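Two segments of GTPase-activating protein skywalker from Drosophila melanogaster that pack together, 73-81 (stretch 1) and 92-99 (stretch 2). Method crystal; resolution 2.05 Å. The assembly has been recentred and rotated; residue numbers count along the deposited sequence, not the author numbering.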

# COMPACT_ATOMS: atom_id res chain seq x y z
N CYS A 73 2.20 1.43 -4.28
CA CYS A 73 3.47 0.74 -4.12
C CYS A 73 4.18 0.61 -5.45
O CYS A 73 3.64 0.01 -6.39
CB CYS A 73 3.24 -0.64 -3.51
SG CYS A 73 2.32 -0.57 -1.94
N SER A 74 5.41 1.10 -5.52
CA SER A 74 6.12 1.16 -6.80
C SER A 74 6.60 -0.21 -7.30
O SER A 74 6.76 -0.38 -8.51
CB SER A 74 7.31 2.10 -6.68
OG SER A 74 8.18 1.63 -5.65
N SER A 75 6.85 -1.19 -6.42
CA SER A 75 7.63 -2.36 -6.81
C SER A 75 6.90 -3.65 -6.47
O SER A 75 6.02 -3.68 -5.60
CB SER A 75 9.00 -2.35 -6.12
OG SER A 75 9.59 -1.07 -6.24
N ARG A 76 7.29 -4.74 -7.14
CA ARG A 76 6.62 -6.00 -6.88
C ARG A 76 6.98 -6.52 -5.49
O ARG A 76 8.11 -6.37 -5.01
CB ARG A 76 6.95 -7.05 -7.95
CG ARG A 76 8.30 -7.01 -8.47
CD ARG A 76 8.47 -7.85 -9.73
NE ARG A 76 9.89 -7.77 -9.97
CZ ARG A 76 10.74 -8.79 -9.93
NH1 ARG A 76 10.29 -10.03 -9.72
NH2 ARG A 76 12.02 -8.56 -10.15
N TRP A 77 5.98 -7.09 -4.81
CA TRP A 77 6.24 -7.64 -3.49
C TRP A 77 7.19 -8.83 -3.57
O TRP A 77 7.81 -9.17 -2.56
CB TRP A 77 4.93 -8.02 -2.80
CG TRP A 77 4.12 -6.80 -2.34
CD1 TRP A 77 3.02 -6.28 -2.95
CD2 TRP A 77 4.38 -5.98 -1.19
NE1 TRP A 77 2.57 -5.19 -2.25
CE2 TRP A 77 3.39 -4.98 -1.17
CE3 TRP A 77 5.35 -5.99 -0.19
CZ2 TRP A 77 3.32 -3.99 -0.17
CZ3 TRP A 77 5.30 -5.00 0.81
CH2 TRP A 77 4.29 -4.02 0.81
N PHE A 78 7.32 -9.45 -4.75
CA PHE A 78 8.32 -10.48 -4.97
C PHE A 78 9.71 -10.03 -4.53
O PHE A 78 10.52 -10.87 -4.12
CB PHE A 78 8.36 -10.84 -6.46
CG PHE A 78 9.30 -11.98 -6.81
CD1 PHE A 78 8.87 -13.29 -6.76
CD2 PHE A 78 10.61 -11.71 -7.24
CE1 PHE A 78 9.72 -14.35 -7.10
CE2 PHE A 78 11.47 -12.75 -7.59
CZ PHE A 78 11.03 -14.07 -7.52
N GLU A 79 10.01 -8.74 -4.62
CA GLU A 79 11.34 -8.25 -4.28
C GLU A 79 11.62 -8.20 -2.78
O GLU A 79 12.72 -7.82 -2.39
CB GLU A 79 11.56 -6.86 -4.90
CG GLU A 79 11.69 -6.93 -6.44
CD GLU A 79 11.92 -5.57 -7.11
OE1 GLU A 79 12.11 -4.56 -6.40
OE2 GLU A 79 11.91 -5.51 -8.36
N ARG A 80 10.66 -8.60 -1.93
CA ARG A 80 10.89 -8.58 -0.49
C ARG A 80 12.06 -9.48 -0.08
O ARG A 80 12.60 -9.29 1.02
CB ARG A 80 9.62 -9.01 0.25
CG ARG A 80 9.22 -10.44 -0.06
CD ARG A 80 7.82 -10.77 0.43
NE ARG A 80 7.50 -12.19 0.23
CZ ARG A 80 7.01 -12.71 -0.90
NH1 ARG A 80 6.77 -11.94 -1.97
NH2 ARG A 80 6.78 -14.01 -0.97
N ASN A 81 12.46 -10.44 -0.92
CA ASN A 81 13.45 -11.44 -0.56
C ASN A 81 14.80 -11.21 -1.23
O ASN A 81 15.69 -12.05 -1.12
CB ASN A 81 12.95 -12.85 -0.90
CG ASN A 81 11.87 -13.31 0.05
OD1 ASN A 81 11.99 -13.14 1.26
ND2 ASN A 81 10.81 -13.91 -0.49
N TYR A 92 14.10 -3.30 3.44
CA TYR A 92 13.26 -2.34 2.74
C TYR A 92 13.62 -2.27 1.26
O TYR A 92 14.80 -2.33 0.90
CB TYR A 92 13.39 -0.95 3.38
CG TYR A 92 12.50 -0.77 4.59
CD1 TYR A 92 11.16 -0.42 4.44
CD2 TYR A 92 12.98 -0.98 5.89
CE1 TYR A 92 10.33 -0.26 5.53
CE2 TYR A 92 12.15 -0.82 7.00
CZ TYR A 92 10.83 -0.46 6.81
OH TYR A 92 9.97 -0.29 7.87
N PHE A 93 12.60 -2.14 0.42
CA PHE A 93 12.81 -2.02 -1.02
C PHE A 93 11.79 -1.04 -1.59
O PHE A 93 10.91 -0.55 -0.88
CB PHE A 93 12.73 -3.40 -1.70
CG PHE A 93 11.37 -4.06 -1.58
CD1 PHE A 93 10.98 -4.68 -0.41
CD2 PHE A 93 10.49 -4.06 -2.66
CE1 PHE A 93 9.74 -5.30 -0.29
CE2 PHE A 93 9.24 -4.66 -2.56
CZ PHE A 93 8.86 -5.29 -1.37
N GLY A 94 11.92 -0.74 -2.88
CA GLY A 94 10.99 0.15 -3.57
C GLY A 94 11.65 1.44 -4.04
O GLY A 94 12.84 1.67 -3.84
N THR A 95 10.84 2.28 -4.68
CA THR A 95 11.32 3.57 -5.18
C THR A 95 10.50 4.72 -4.61
O THR A 95 9.44 4.52 -4.00
CB THR A 95 11.26 3.66 -6.72
OG1 THR A 95 9.91 3.96 -7.11
CG2 THR A 95 11.72 2.37 -7.37
N GLY A 96 11.01 5.93 -4.84
CA GLY A 96 10.40 7.16 -4.39
C GLY A 96 9.08 7.53 -5.03
O GLY A 96 8.51 8.56 -4.66
N GLU A 97 8.57 6.73 -5.99
CA GLU A 97 7.21 6.92 -6.49
C GLU A 97 6.16 6.38 -5.53
O GLU A 97 4.98 6.73 -5.65
CB GLU A 97 7.05 6.27 -7.87
CG GLU A 97 7.75 7.03 -9.02
CD GLU A 97 7.28 6.58 -10.42
OE1 GLU A 97 7.50 5.40 -10.78
OE2 GLU A 97 6.70 7.41 -11.17
N THR A 98 6.57 5.52 -4.59
CA THR A 98 5.66 5.02 -3.56
C THR A 98 5.12 6.19 -2.74
O THR A 98 5.85 7.12 -2.41
CB THR A 98 6.41 4.04 -2.64
OG1 THR A 98 6.89 2.92 -3.40
CG2 THR A 98 5.54 3.57 -1.49
N PHE A 99 3.83 6.15 -2.40
CA PHE A 99 3.27 7.20 -1.56
C PHE A 99 2.12 6.63 -0.75
O PHE A 99 1.50 5.64 -1.14
CB PHE A 99 2.80 8.44 -2.36
CG PHE A 99 1.61 8.19 -3.29
CD1 PHE A 99 0.30 8.25 -2.83
CD2 PHE A 99 1.82 7.96 -4.65
CE1 PHE A 99 -0.78 8.06 -3.69
CE2 PHE A 99 0.75 7.78 -5.52
CZ PHE A 99 -0.55 7.81 -5.04

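What does the side chain of Ser74 gain from its p rotamer? With chi1 at 59°, the hydroxyl lies close to the second stretch, and Thr95 N donates a nearly straight hydrogen bond to Ser74 OG, 2.9 Å long with an angle of 163° at the hydrogen. Ser74 OG also lies 2.9 Å from Thr98 OG1 and 3.1 Å from Ser75 OG, hydrogen-bonding distances in both cases, although the arrangement of the hydroxyl protons here is not fixed by the geometry. One small side chain thus joins the beginning of the Thr95 to Thr98 turn to its end.

How is Thr98 held ready for this meeting? Its m rotamer, with chi1 at -61°, places the hydroxyl back over the type I turn, where Thr98 OG1 donates to Thr95 O at 3.1 Å. Thr95 O also accepts the backbone bond from Thr98 N, again at 3.1 Å, so side chain and main chain close the turn together. Thr98 OG1 then accepts from Ser74 N at 3.2 Å, which ties the turn to the backbone of stretch 1 as well as to its side chain. Thr95, in the p rotamer, adds an internal brace: Glu97 N donates to Thr95 OG1 at 3.3 Å.

Why is so much of Phe93 covered by the first stretch? Its CA-to-CB bond points toward that stretch, and chi1 of 63° with chi2 of -78° sets the ring among Ser75, Arg76, Trp77, Glu79 and Arg80. Glu79 O and Arg80 N lie over one face, while Ser75 CB, 4.1 Å from Phe93 CD2, and Trp77 CE3, 3.8 Å from Phe93 CZ, meet its edge. The Trp77 CA-to-CB bond points away, yet the indole reaches back to make this contact; the two ring planes stand at 84°, in an oblique pairing. Glu79 adds a close aliphatic contact, with Glu79 CB 3.7 Å from Phe93 CD2.

What steadies the short 3-10 segment beside that ring? Backbone bonds run from Glu79 N to Arg76 O (3.1 Å) and from Arg80 N to Trp77 O (3.0 Å), each reaching three residues back as a 3-10 turn requires. Arg80, with chi1 at 64°, leads its end away from Phe93, and Arg80 NH1 donates to Trp77 O at 3.0 Å, leaving Arg80 CB against the ring, 3.8 Å from Phe93 CE1. Glu79 extends through m and t torsions to a salt bridge, with Glu79 OE2 3.4 Å from Arg76 NE.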